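Local structure of putative metal resistance protein (Proteus mirabilis, 6C29) at residues H70-P74 with Y87-F93; K31-E35 with F137-Y141; V92-E96 with Y141-M145; G41-Y45 with S112-C118. The protein primes the disulfide isomerase ScsC through its periplasmic tandem immunoglobulin-fold part, the piece described here, and probably acts as a protein-disulfide reductase. All coordinates share one frame. Residue numbers count along the deposited sequence, not the author numbering.

Contact 1. Residues H70-P74 with Y87-F93; sequences HWPSP and YDKEVVF
A loop packed against two strand ends joined by a gamma turn, this contact lies in the first immunoglobulin-fold domain: residues 70-74, linking strands 68-69 and 75-77, lie against 87-93, where strand 84-88 passes through Lys89 into strand 90-97. The loop is extended (Pro72 at phi/psi -58/152, Ser73 at -55/129) and runs opposite to its partner, pairing His70 with Phe93 (CA-CA 6.2 Å) and Pro74 with Tyr87 (6.0 Å). Pro72 points toward 87-93 and meets four residues: its CD touches Phe93 CD1 (3.6 Å), its CG meets Val91 CG2 (3.9 Å) and Val92 O (3.2 Å), and its CB packs on Tyr87 CE1 (3.9 Å). Tyr87 and Phe93, both m at chi1, bring their rings to the loop. Trp71 CE3 lies 3.7 Å from Phe93 CE1, the ring planes obliquely inclined at 76°, and Trp69 borders both rings. Ser73 points away, bonding Ser237 and so reaching the second domain. Tyr87 OH donates a hydrogen bond to Pro72 O, 2.6 Å.

Contact 2. Residues K31-E35 with F137-Y141; sequences KILLE and FEWQY
Helix-on-sheet packing in a tandem immunoglobulin-fold protein is exemplified where helix 137-141 crosses strand 31-35 of the first domain's four-stranded sheet, the segment axes 9.4 Å apart at 66°. Alternation along the strand turns Lys31, Leu33 and Glu35 toward the helix; Leu33 lies nearest Tyr141 (CA-CA 6.7 Å). Leu33 (m, t) fills the middle, its CD1 4.0 Å from Phe137 CE1 and its CG 3.5 Å from Tyr141 CD2. Polar groups are satisfied around this apolar centre. Lys31 NZ forms a salt bridge with Glu138 OE1 (3.1 Å) and donates to water 1 (2.5 Å), which in turn reaches Glu138 OE2 weakly (2.7 Å). Glu35 OE2 is held by Arg19, while Glu35 OE1 accepts from water 2 (2.6 Å), itself the acceptor for Gln140 NE2 (3.3 Å). Tyr141 OH bonds Ile95 O on the adjacent strand. The lysine also covers the Tyr141 ring: NZ makes a cation-pi contact 4.3 Å from its centroid, and Lys31 CE sits 3.4 Å from that centroid, 6° off the normal.

Contact 3. Residues V92-E96 with Y141-M145; sequences VFPIE and YNQAM
The C-terminal part of helix 137-145 lies across strand 92-96, an instance of helix-on-sheet packing against the four-stranded antiparallel sheet of the first immunoglobulin-fold domain, with Ala144 at the closest approach and Tyr141 OH bonded to the strand. The segment axes approach to 8.1 Å and cross at -106°, with Val92 and Ala144 nearest (CA-CA 6.1 Å). Val92, in the t rotamer, brings CG1 to 4.0 Å from Ala144 CB. Two residues on, Pro94 points the same way; its C-gamma-endo ring places CG 3.9 Å from Ala144 CB and 3.7 Å from the SE of Met145, which is deposited as selenomethionine. Met145 is m at all three chi angles, so its chain folds back to meet the proline. Tyr141, with chi1 at -154° (t) and chi2 at -83°, extends past Pro94, whose CB lies 3.5 Å from Tyr141 CZ, and its OH donates to Ile95 O (3.0 Å). Glu96, in the conformer given, is m then t and passes its CG 3.3 Å from Tyr141 OH, while its OE2 bonds His70 NE2. At the other end, water 3 donates to Val92 O (2.7 Å) and Ala144 O (2.9 Å). Phe93 and Ile95 face away from the helix, Phe93 meeting Trp69 and Trp71. Strand 90-97 is flanked in its sheet by strands 30-38 and 68-69, and Leu33 of strand 30-38 extends the surface on which the helix rests.

Contact 4. Residues G41-Y45 with S112-C118; sequences GWKTY and STCSNVC
Most striking here is a tyrosine placed beside the two cysteines that probably form the redox site: Tyr45 OH lies 3.1 Å from Cys114 CB and 3.6 Å from Cys118 CB, with Cys118 SG 4.9 Å and Cys114 SG 5.5 Å from the ring centroid, both oblique. In the given conformer the sulfurs are 6.1 Å apart, Cys114 SG to Cys118 SG, and so not disulfide-bonded; Cys114 has two conformers. This fits the cysteine active site of a DsbD-like N-terminal immunoglobulin-fold domain. The backbones meet in a single antiparallel bridge, a hydrogen-bonded pair of Lys43 and Cys114: Lys43 N to Cys114 O is 2.9 Å and Cys114 N to Lys43 O 2.8 Å. Thr44 OG1 adds a bond to Ser112 O (2.6 Å). Beyond the bridge, Gly41 has positive phi (91/-10), and Trp42 (chi1 m) receives a CH-pi contact from Ser115 CB, in the conformer given 3.6 Å from the six-membered ring's centroid; His15 stacks on Trp42. Water 5 joins Lys43 NZ (2.7 Å) to Ser115 O (2.9 Å). The short strands run at 133° to each other. Strand 43-45 also pairs with strand 84-88, and strand 104-114 with strands 57-60 and 118-128.

The four contacts run from the helix, across neighbouring strands, to the cysteine pair. Contacts 2 and 3, with centres 5 Å apart, share Tyr141 and seat one helix on two neighbouring strands, joined where Phe93 N meets Leu34 O (2.8 Å). Contact 1 continues along strand 90-97, sharing Val92 and Phe93 with contact 3, and His70 NE2 reaches Glu96 OE2 at 2.8 Å. It also borders contact 4, whose centre is 13 Å away, through Tyr87 N to Thr44 O (2.9 Å). The centre of contact 4, where the cysteines lie, is about 24 Å from that of contact 2 and about 22 Å from that of contact 3, far from the helix.

Contact 1. Residues H70-P74 with Y87-F93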
loop_
_atom_site.group_PDB
_atom_site.type_symbol
_atom_site.label_atom_id
_atom_site.label_comp_id
_atom_site.label_asym_id
_atom_site.label_seq_id
_atom_site.Cartn_x
_atom_site.Cartn_y
_atom_site.Cartn_z
ATOM N N HIS A 70 1.624 2.732 6.915
ATOM C CA HIS A 70 1.195 1.343 6.852
ATOM C C HIS A 70 0.239 1.220 5.684
ATOM O O HIS A 70 -0.716 1.985 5.537
ATOM C CB HIS A 70 0.499 0.903 8.140
ATOM C CG HIS A 70 1.339 1.013 9.363
ATOM N ND1 HIS A 70 2.214 0.025 9.758
ATOM C CD2 HIS A 70 1.406 1.975 10.313
ATOM C CE1 HIS A 70 2.798 0.386 10.889
ATOM N NE2 HIS A 70 2.330 1.567 11.241
ATOM N N TRP A 71 0.497 0.251 4.820
ATOM C CA TRP A 71 -0.308 0.084 3.631
ATOM C C TRP A 71 -1.297 -1.053 3.800
ATOM O O TRP A 71 -0.889 -2.207 3.937
ATOM C CB TRP A 71 0.571 -0.193 2.418
ATOM C CG TRP A 71 1.448 0.951 2.034
ATOM C CD1 TRP A 71 2.718 1.177 2.447
ATOM C CD2 TRP A 71 1.105 2.031 1.152
ATOM N NE1 TRP A 71 3.205 2.342 1.881
ATOM C CE2 TRP A 71 2.225 2.886 1.089
ATOM C CE3 TRP A 71 -0.042 2.373 0.434
ATOM C CZ2 TRP A 71 2.218 4.056 0.310
ATOM C CZ3 TRP A 71 -0.032 3.516 -0.346
ATOM C CH2 TRP A 71 1.073 4.353 -0.380
ATOM N N PRO A 72 -2.590 -0.772 3.775
ATOM C CA PRO A 72 -3.564 -1.848 3.798
ATOM C C PRO A 72 -3.363 -2.779 2.631
ATOM O O PRO A 72 -2.850 -2.373 1.564
ATOM C CB PRO A 72 -4.904 -1.116 3.736
ATOM C CG PRO A 72 -4.582 0.242 4.349
ATOM C CD PRO A 72 -3.236 0.557 3.819
ATOM N N SER A 73 -3.746 -4.028 2.827
ATOM C CA SER A 73 -3.570 -5.023 1.802
ATOM C C SER A 73 -4.253 -4.536 0.517
ATOM O O SER A 73 -5.431 -4.151 0.577
ATOM C CB SER A 73 -4.141 -6.365 2.286
ATOM O OG SER A 73 -3.663 -7.406 1.488
ATOM N N PRO A 74 -3.557 -4.550 -0.640
ATOM C CA PRO A 74 -4.138 -3.942 -1.850
ATOM C C PRO A 74 -4.997 -4.886 -2.662
ATOM O O PRO A 74 -5.131 -6.080 -2.363
ATOM C CB PRO A 74 -2.894 -3.543 -2.656
ATOM C CG PRO A 74 -1.931 -4.675 -2.335
ATOM C CD PRO A 74 -2.158 -4.971 -0.871
ATOM N N TYR A 87 -6.654 0.565 -4.431
ATOM C CA TYR A 87 -7.813 0.489 -3.594
ATOM C C TYR A 87 -9.011 1.110 -4.268
ATOM O O TYR A 87 -8.908 2.184 -4.875
ATOM C CB TYR A 87 -7.579 1.226 -2.292
ATOM C CG TYR A 87 -6.272 0.875 -1.588
ATOM C CD1 TYR A 87 -6.182 -0.251 -0.791
ATOM C CD2 TYR A 87 -5.150 1.669 -1.735
ATOM C CE1 TYR A 87 -4.994 -0.569 -0.129
ATOM C CE2 TYR A 87 -3.945 1.372 -1.082
ATOM C CZ TYR A 87 -3.882 0.264 -0.269
ATOM O OH TYR A 87 -2.716 -0.045 0.395
ATOM N N ASP A 88 -10.162 0.475 -4.145
ATOM C CA ASP A 88 -11.387 1.134 -4.579
ATOM C C ASP A 88 -12.336 1.324 -3.417
ATOM O O ASP A 88 -12.135 0.764 -2.327
ATOM C CB ASP A 88 -12.055 0.363 -5.737
ATOM C CG ASP A 88 -12.521 -1.002 -5.356
ATOM O OD1 ASP A 88 -12.171 -1.483 -4.266
ATOM O OD2 ASP A 88 -13.252 -1.622 -6.190
ATOM N N LYS A 89 -13.296 2.218 -3.645
ATOM C CA LYS A 89 -14.383 2.556 -2.699
ATOM C C LYS A 89 -13.886 3.419 -1.538
ATOM O O LYS A 89 -14.357 4.527 -1.357
ATOM C CB LYS A 89 -15.075 1.300 -2.143
ATOM C CG LYS A 89 -15.392 0.164 -3.131
ATOM C CD LYS A 89 -16.308 0.560 -4.254
ATOM C CE LYS A 89 -16.604 -0.667 -5.143
ATOM N NZ LYS A 89 -17.267 -0.294 -6.423
ATOM N N GLU A 90 -12.983 2.885 -0.732
ATOM C CA GLU A 90 -12.476 3.576 0.425
ATOM C C GLU A 90 -11.275 2.861 0.981
ATOM O O GLU A 90 -11.148 1.649 0.811
ATOM C CB GLU A 90 -13.545 3.713 1.499
ATOM C CG GLU A 90 -14.157 2.431 1.909
ATOM C CD GLU A 90 -15.231 2.695 2.935
ATOM O OE1 GLU A 90 -14.843 2.785 4.125
ATOM O OE2 GLU A 90 -16.418 2.888 2.533
ATOM N N VAL A 91 -10.371 3.620 1.572
ATOM C CA VAL A 91 -9.207 3.053 2.203
ATOM C C VAL A 91 -8.807 3.950 3.376
ATOM O O VAL A 91 -9.008 5.164 3.327
ATOM C CB VAL A 91 -8.053 2.895 1.192
ATOM C CG1 VAL A 91 -7.671 4.235 0.558
ATOM C CG2 VAL A 91 -6.846 2.254 1.825
ATOM N N VAL A 92 -8.245 3.362 4.423
ATOM C CA VAL A 92 -7.754 4.105 5.591
ATOM C C VAL A 92 -6.303 3.764 5.841
ATOM O O VAL A 92 -5.980 2.595 6.057
ATOM C CB VAL A 92 -8.554 3.782 6.862
ATOM C CG1 VAL A 92 -8.062 4.642 8.034
ATOM C CG2 VAL A 92 -10.003 4.040 6.639
ATOM N N PHE A 93 -5.420 4.764 5.782
ATOM C CA PHE A 93 -4.003 4.589 5.984
ATOM C C PHE A 93 -3.614 4.935 7.419
ATOM O O PHE A 93 -3.732 6.092 7.816
ATOM C CB PHE A 93 -3.209 5.469 5.007
ATOM C CG PHE A 93 -3.484 5.182 3.562
ATOM C CD1 PHE A 93 -2.994 4.043 2.973
ATOM C CD2 PHE A 93 -4.228 6.061 2.775
ATOM C CE1 PHE A 93 -3.239 3.762 1.651
ATOM C CE2 PHE A 93 -4.469 5.779 1.443
ATOM C CZ PHE A 93 -3.969 4.629 0.877
#

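Contact 2. Residues K31-E35 with F137-Y141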
loop_
_atom_site.group_PDB
_atom_site.type_symbol
_atom_site.label_atom_id
_atom_site.label_comp_id
_atom_site.label_asym_id
_atom_site.label_seq_id
_atom_site.Cartn_x
_atom_site.Cartn_y
_atom_site.Cartn_z
ATOM N N LYS A 31 0.159 9.195 16.143
ATOM C CA LYS A 31 -0.580 8.259 15.307
ATOM C C LYS A 31 -1.586 9.079 14.514
ATOM O O LYS A 31 -2.278 9.936 15.081
ATOM C CB LYS A 31 -1.292 7.210 16.163
ATOM C CG LYS A 31 -0.341 6.222 16.798
ATOM C CD LYS A 31 -1.016 5.331 17.841
ATOM C CE LYS A 31 -2.132 4.472 17.303
ATOM N NZ LYS A 31 -2.616 3.612 18.413
ATOM N N ILE A 32 -1.645 8.819 13.210
ATOM C CA ILE A 32 -2.523 9.516 12.281
ATOM C C ILE A 32 -3.317 8.480 11.492
ATOM O O ILE A 32 -2.755 7.480 11.032
ATOM C CB ILE A 32 -1.700 10.387 11.334
ATOM C CG1 ILE A 32 -0.954 11.450 12.136
ATOM C CG2 ILE A 32 -2.560 11.042 10.297
ATOM C CD1 ILE A 32 0.316 11.816 11.495
ATOM N N LEU A 33 -4.608 8.720 11.315
ATOM C CA LEU A 33 -5.422 7.944 10.408
ATOM C C LEU A 33 -5.828 8.819 9.274
ATOM O O LEU A 33 -6.442 9.855 9.491
ATOM C CB LEU A 33 -6.683 7.399 11.077
ATOM C CG LEU A 33 -6.480 6.198 11.977
ATOM C CD1 LEU A 33 -7.751 5.898 12.734
ATOM C CD2 LEU A 33 -6.081 4.972 11.140
ATOM N N LEU A 34 -5.503 8.416 8.067
ATOM C CA LEU A 34 -5.890 9.129 6.864
ATOM C C LEU A 34 -6.975 8.338 6.153
ATOM O O LEU A 34 -6.701 7.291 5.590
ATOM C CB LEU A 34 -4.703 9.330 5.943
ATOM C CG LEU A 34 -5.034 9.979 4.631
ATOM C CD1 LEU A 34 -5.518 11.407 4.862
ATOM C CD2 LEU A 34 -3.807 9.963 3.731
ATOM N N GLU A 35 -8.213 8.815 6.176
ATOM C CA GLU A 35 -9.331 8.164 5.522
ATOM C C GLU A 35 -9.525 8.777 4.138
ATOM O O GLU A 35 -9.491 10.003 3.987
ATOM C CB GLU A 35 -10.628 8.347 6.314
ATOM C CG GLU A 35 -10.589 7.782 7.718
ATOM C CD GLU A 35 -11.793 8.241 8.535
ATOM O OE1 GLU A 35 -12.880 7.604 8.437
ATOM O OE2 GLU A 35 -11.682 9.289 9.209
ATOM N N PHE A 137 -11.009 6.857 18.250
ATOM C CA PHE A 137 -9.770 6.832 17.462
ATOM C C PHE A 137 -9.024 5.506 17.585
ATOM O O PHE A 137 -8.576 4.972 16.567
ATOM C CB PHE A 137 -8.864 7.993 17.877
ATOM C CG PHE A 137 -7.588 8.064 17.110
ATOM C CD1 PHE A 137 -7.547 8.665 15.872
ATOM C CD2 PHE A 137 -6.413 7.554 17.643
ATOM C CE1 PHE A 137 -6.379 8.739 15.171
ATOM C CE2 PHE A 137 -5.219 7.641 16.939
ATOM C CZ PHE A 137 -5.199 8.226 15.712
ATOM N N GLU A 138 -8.868 4.980 18.801
ATOM C CA GLU A 138 -8.086 3.751 19.025
ATOM C C GLU A 138 -8.764 2.564 18.310
ATOM O O GLU A 138 -8.098 1.751 17.643
ATOM C CB GLU A 138 -7.926 3.490 20.528
ATOM C CG GLU A 138 -6.987 2.348 20.894
ATOM C CD GLU A 138 -5.503 2.633 20.596
ATOM O OE1 GLU A 138 -5.163 3.782 20.219
ATOM O OE2 GLU A 138 -4.671 1.700 20.748
ATOM N N TRP A 139 -10.087 2.501 18.379
ATOM C CA TRP A 139 -10.829 1.486 17.647
ATOM C C TRP A 139 -10.650 1.646 16.147
ATOM O O TRP A 139 -10.425 0.639 15.444
ATOM C CB TRP A 139 -12.315 1.555 17.994
ATOM C CG TRP A 139 -13.178 0.585 17.232
ATOM C CD1 TRP A 139 -13.375 -0.751 17.498
ATOM C CD2 TRP A 139 -13.979 0.886 16.077
ATOM N NE1 TRP A 139 -14.243 -1.294 16.562
ATOM C CE2 TRP A 139 -14.623 -0.314 15.684
ATOM C CE3 TRP A 139 -14.208 2.042 15.334
ATOM C CZ2 TRP A 139 -15.515 -0.372 14.596
ATOM C CZ3 TRP A 139 -15.085 1.972 14.240
ATOM C CH2 TRP A 139 -15.722 0.776 13.895
ATOM N N GLN A 140 -10.802 2.869 15.636
ATOM C CA GLN A 140 -10.603 3.107 14.214
ATOM C C GLN A 140 -9.189 2.717 13.811
ATOM O O GLN A 140 -9.023 2.103 12.775
ATOM C CB GLN A 140 -10.865 4.581 13.826
ATOM C CG GLN A 140 -12.352 5.026 13.844
ATOM C CD GLN A 140 -12.605 6.171 12.849
ATOM O OE1 GLN A 140 -11.664 6.731 12.262
ATOM N NE2 GLN A 140 -13.872 6.500 12.639
ATOM N N TYR A 141 -8.197 3.028 14.641
ATOM C CA TYR A 141 -6.803 2.722 14.299
ATOM C C TYR A 141 -6.608 1.201 14.253
ATOM O O TYR A 141 -5.945 0.678 13.338
ATOM C CB TYR A 141 -5.827 3.347 15.317
ATOM C CG TYR A 141 -4.494 3.605 14.712
ATOM C CD1 TYR A 141 -3.548 2.617 14.614
ATOM C CD2 TYR A 141 -4.181 4.867 14.219
ATOM C CE1 TYR A 141 -2.357 2.873 14.023
ATOM C CE2 TYR A 141 -2.998 5.131 13.622
ATOM C CZ TYR A 141 -2.077 4.140 13.542
ATOM O OH TYR A 141 -0.843 4.344 12.948
HETATM O O HOH W 1 -4.059 1.550 18.101
HETATM O O HOH W 2 -14.943 8.039 9.984
#

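Contact 3. Residues V92-E96 with Y141-M145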
loop_
_atom_site.group_PDB
_atom_site.type_symbol
_atom_site.label_atom_id
_atom_site.label_comp_id
_atom_site.label_asym_id
_atom_site.label_seq_id
_atom_site.Cartn_x
_atom_site.Cartn_y
_atom_site.Cartn_z
ATOM N N VAL A 92 -8.245 3.362 4.423
ATOM C CA VAL A 92 -7.754 4.105 5.591
ATOM C C VAL A 92 -6.303 3.764 5.841
ATOM O O VAL A 92 -5.980 2.595 6.057
ATOM C CB VAL A 92 -8.554 3.782 6.862
ATOM C CG1 VAL A 92 -8.062 4.642 8.034
ATOM C CG2 VAL A 92 -10.003 4.040 6.639
ATOM N N PHE A 93 -5.420 4.764 5.782
ATOM C CA PHE A 93 -4.003 4.589 5.984
ATOM C C PHE A 93 -3.614 4.935 7.419
ATOM O O PHE A 93 -3.732 6.092 7.816
ATOM C CB PHE A 93 -3.209 5.469 5.007
ATOM C CG PHE A 93 -3.484 5.182 3.562
ATOM C CD1 PHE A 93 -2.994 4.043 2.973
ATOM C CD2 PHE A 93 -4.228 6.061 2.775
ATOM C CE1 PHE A 93 -3.239 3.762 1.651
ATOM C CE2 PHE A 93 -4.469 5.779 1.443
ATOM C CZ PHE A 93 -3.969 4.629 0.877
ATOM N N PRO A 94 -3.169 3.952 8.215
ATOM C CA PRO A 94 -2.530 4.279 9.491
ATOM C C PRO A 94 -1.093 4.733 9.288
ATOM O O PRO A 94 -0.352 4.075 8.550
ATOM C CB PRO A 94 -2.581 2.963 10.271
ATOM C CG PRO A 94 -3.150 1.922 9.319
ATOM C CD PRO A 94 -3.154 2.511 7.954
ATOM N N ILE A 95 -0.735 5.831 9.929
ATOM C CA ILE A 95 0.558 6.463 9.820
ATOM C C ILE A 95 1.079 6.713 11.235
ATOM O O ILE A 95 0.295 6.958 12.154
ATOM C CB ILE A 95 0.446 7.769 9.039
ATOM C CG1 ILE A 95 -0.053 7.481 7.614
ATOM C CG2 ILE A 95 1.770 8.482 8.993
ATOM C CD1 ILE A 95 -0.637 8.675 6.935
ATOM N N GLU A 96 2.385 6.569 11.414
ATOM C CA GLU A 96 3.014 6.868 12.694
ATOM C C GLU A 96 4.198 7.787 12.451
ATOM O O GLU A 96 4.949 7.588 11.504
ATOM C CB GLU A 96 3.458 5.587 13.399
ATOM C CG GLU A 96 2.292 4.724 13.888
ATOM C CD GLU A 96 2.719 3.412 14.543
ATOM O OE1 GLU A 96 2.988 3.416 15.767
ATOM O OE2 GLU A 96 2.781 2.371 13.843
ATOM N N TYR A 141 -8.197 3.028 14.641
ATOM C CA TYR A 141 -6.803 2.722 14.299
ATOM C C TYR A 141 -6.608 1.201 14.253
ATOM O O TYR A 141 -5.945 0.678 13.338
ATOM C CB TYR A 141 -5.827 3.347 15.317
ATOM C CG TYR A 141 -4.494 3.605 14.712
ATOM C CD1 TYR A 141 -3.548 2.617 14.614
ATOM C CD2 TYR A 141 -4.181 4.867 14.219
ATOM C CE1 TYR A 141 -2.357 2.873 14.023
ATOM C CE2 TYR A 141 -2.998 5.131 13.622
ATOM C CZ TYR A 141 -2.077 4.140 13.542
ATOM O OH TYR A 141 -0.843 4.344 12.948
ATOM N N ASN A 142 -7.135 0.478 15.237
ATOM C CA ASN A 142 -6.997 -0.976 15.250
ATOM C C ASN A 142 -7.748 -1.636 14.106
ATOM O O ASN A 142 -7.269 -2.617 13.544
ATOM C CB ASN A 142 -7.436 -1.527 16.585
ATOM C CG ASN A 142 -6.429 -1.232 17.684
ATOM O OD1 ASN A 142 -5.251 -0.992 17.421
ATOM N ND2 ASN A 142 -6.891 -1.263 18.921
ATOM N N GLN A 143 -8.917 -1.126 13.774
ATOM C CA GLN A 143 -9.646 -1.626 12.613
ATOM C C GLN A 143 -8.830 -1.453 11.334
ATOM O O GLN A 143 -8.778 -2.356 10.501
ATOM C CB GLN A 143 -11.000 -0.895 12.449
ATOM C CG GLN A 143 -12.094 -1.189 13.484
ATOM C CD GLN A 143 -12.621 -2.608 13.393
ATOM O OE1 GLN A 143 -13.311 -2.947 12.430
ATOM N NE2 GLN A 143 -12.283 -3.435 14.359
ATOM N N ALA A 144 -8.148 -0.318 11.196
ATOM C CA ALA A 144 -7.328 -0.068 10.034
ATOM C C ALA A 144 -6.090 -0.951 10.001
ATOM O O ALA A 144 -5.721 -1.466 8.935
ATOM C CB ALA A 144 -6.919 1.392 10.002
HETATM N N MSE A 145 -5.437 -1.089 11.157
HETATM C CA MSE A 145 -4.251 -1.927 11.247
HETATM C C MSE A 145 -4.552 -3.377 10.951
HETATM O O MSE A 145 -3.681 -4.096 10.416
HETATM C CB MSE A 145 -3.613 -1.823 12.624
HETATM C CG MSE A 145 -2.863 -0.562 12.868
HETATM SE SE MSE A 145 -1.318 -0.289 11.723
HETATM C CE MSE A 145 -0.332 -1.917 11.992
HETATM O O HOH W 3 -6.808 0.080 6.727
#

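Contact 4. Residues G41-Y45 with S112-C118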
loop_
_atom_site.group_PDB
_atom_site.type_symbol
_atom_site.label_atom_id
_atom_site.label_comp_id
_atom_site.label_asym_id
_atom_site.label_seq_id
_atom_site.Cartn_x
_atom_site.Cartn_y
_atom_site.Cartn_z
ATOM N N GLY A 41 -16.089 4.140 -9.521
ATOM C CA GLY A 41 -15.240 4.130 -10.682
ATOM C C GLY A 41 -13.857 4.702 -10.442
ATOM O O GLY A 41 -13.000 4.534 -11.291
ATOM N N TRP A 42 -13.629 5.325 -9.286
ATOM C CA TRP A 42 -12.333 5.912 -8.980
ATOM C C TRP A 42 -11.609 5.078 -7.923
ATOM O O TRP A 42 -12.217 4.567 -6.973
ATOM C CB TRP A 42 -12.483 7.363 -8.478
ATOM C CG TRP A 42 -12.927 8.336 -9.541
ATOM C CD1 TRP A 42 -14.208 8.672 -9.854
ATOM C CD2 TRP A 42 -12.087 9.100 -10.409
ATOM N NE1 TRP A 42 -14.214 9.596 -10.862
ATOM C CE2 TRP A 42 -12.927 9.878 -11.224
ATOM C CE3 TRP A 42 -10.712 9.201 -10.582
ATOM C CZ2 TRP A 42 -12.431 10.740 -12.190
ATOM C CZ3 TRP A 42 -10.219 10.059 -11.539
ATOM C CH2 TRP A 42 -11.074 10.814 -12.332
ATOM N N LYS A 43 -10.312 4.928 -8.129
ATOM C CA LYS A 43 -9.411 4.194 -7.246
ATOM C C LYS A 43 -8.255 5.047 -6.802
ATOM O O LYS A 43 -8.000 6.094 -7.380
ATOM C CB LYS A 43 -8.900 2.947 -7.970
ATOM C CG LYS A 43 -10.029 2.004 -8.388
ATOM C CD LYS A 43 -9.702 1.193 -9.620
ATOM C CE LYS A 43 -10.945 0.419 -10.133
ATOM N NZ LYS A 43 -11.929 1.259 -10.888
ATOM N N THR A 44 -7.576 4.637 -5.737
ATOM C CA THR A 44 -6.267 5.183 -5.462
ATOM C C THR A 44 -5.298 4.018 -5.451
ATOM O O THR A 44 -5.682 2.904 -5.777
ATOM C CB THR A 44 -6.238 6.011 -4.189
ATOM O OG1 THR A 44 -4.967 6.681 -4.060
ATOM C CG2 THR A 44 -6.535 5.205 -2.938
ATOM N N TYR A 45 -4.032 4.326 -5.223
ATOM C CA TYR A 45 -2.964 3.380 -5.498
ATOM C C TYR A 45 -2.241 2.889 -4.270
ATOM O O TYR A 45 -2.193 3.526 -3.236
ATOM C CB TYR A 45 -1.950 4.030 -6.397
ATOM C CG TYR A 45 -2.402 4.429 -7.773
ATOM C CD1 TYR A 45 -2.287 3.555 -8.840
ATOM C CD2 TYR A 45 -2.883 5.698 -8.008
ATOM C CE1 TYR A 45 -2.652 3.938 -10.134
ATOM C CE2 TYR A 45 -3.239 6.095 -9.277
ATOM C CZ TYR A 45 -3.113 5.204 -10.339
ATOM O OH TYR A 45 -3.460 5.601 -11.603
ATOM N N SER A 112 -3.383 10.575 -5.296
ATOM C CA SER A 112 -3.590 10.096 -6.637
ATOM C C SER A 112 -4.891 9.324 -6.737
ATOM O O SER A 112 -5.197 8.465 -5.875
ATOM C CB SER A 112 -2.438 9.208 -7.030
ATOM O OG SER A 112 -2.277 8.273 -5.981
ATOM N N THR A 113 -5.691 9.643 -7.740
ATOM C CA THR A 113 -6.917 8.904 -7.988
ATOM C C THR A 113 -6.914 8.559 -9.453
ATOM O O THR A 113 -6.347 9.292 -10.282
ATOM C CB THR A 113 -8.186 9.695 -7.579
ATOM O OG1 THR A 113 -8.219 10.973 -8.224
ATOM C CG2 THR A 113 -8.233 9.908 -6.037
ATOM N N CYS A 114 -7.562 7.465 -9.780
ATOM C CA CYS A 114 -7.575 6.980 -11.144
ATOM C C CYS A 114 -8.909 6.419 -11.580
ATOM O O CYS A 114 -9.540 5.667 -10.854
ATOM C CB CYS A 114 -6.522 5.908 -11.317
ATOM S SG CYS A 114 -6.568 5.156 -12.961
ATOM N N SER A 115 -9.313 6.775 -12.785
ATOM C CA SER A 115 -10.435 6.105 -13.389
ATOM C C SER A 115 -9.862 5.455 -14.660
ATOM O O SER A 115 -9.591 4.247 -14.672
ATOM C CB SER A 115 -11.589 7.092 -13.614
ATOM O OG SER A 115 -12.799 6.444 -13.980
ATOM N N ASN A 116 -9.655 6.247 -15.682
ATOM C CA ASN A 116 -8.806 5.888 -16.828
ATOM C C ASN A 116 -7.646 6.859 -17.015
ATOM O O ASN A 116 -6.814 6.685 -17.906
ATOM C CB ASN A 116 -9.622 5.870 -18.110
ATOM C CG ASN A 116 -10.079 7.258 -18.527
ATOM O OD1 ASN A 116 -10.611 8.032 -17.718
ATOM N ND2 ASN A 116 -9.826 7.602 -19.789
ATOM N N VAL A 117 -7.633 7.891 -16.186
ATOM C CA VAL A 117 -6.591 8.917 -16.121
ATOM C C VAL A 117 -6.208 8.949 -14.669
ATOM O O VAL A 117 -7.054 8.653 -13.835
ATOM C CB VAL A 117 -7.085 10.317 -16.574
ATOM C CG1 VAL A 117 -8.407 10.648 -15.910
ATOM C CG2 VAL A 117 -6.071 11.451 -16.234
ATOM N N CYS A 118 -4.955 9.270 -14.371
ATOM C CA CYS A 118 -4.468 9.435 -13.029
ATOM C C CYS A 118 -4.496 10.918 -12.734
ATOM O O CYS A 118 -3.850 11.702 -13.411
ATOM C CB CYS A 118 -3.059 8.902 -12.876
ATOM S SG CYS A 118 -2.329 9.139 -11.243
HETATM O O HOH W 4 -13.357 3.453 -13.740
HETATM O O HOH W 5 -10.081 2.713 -12.264
#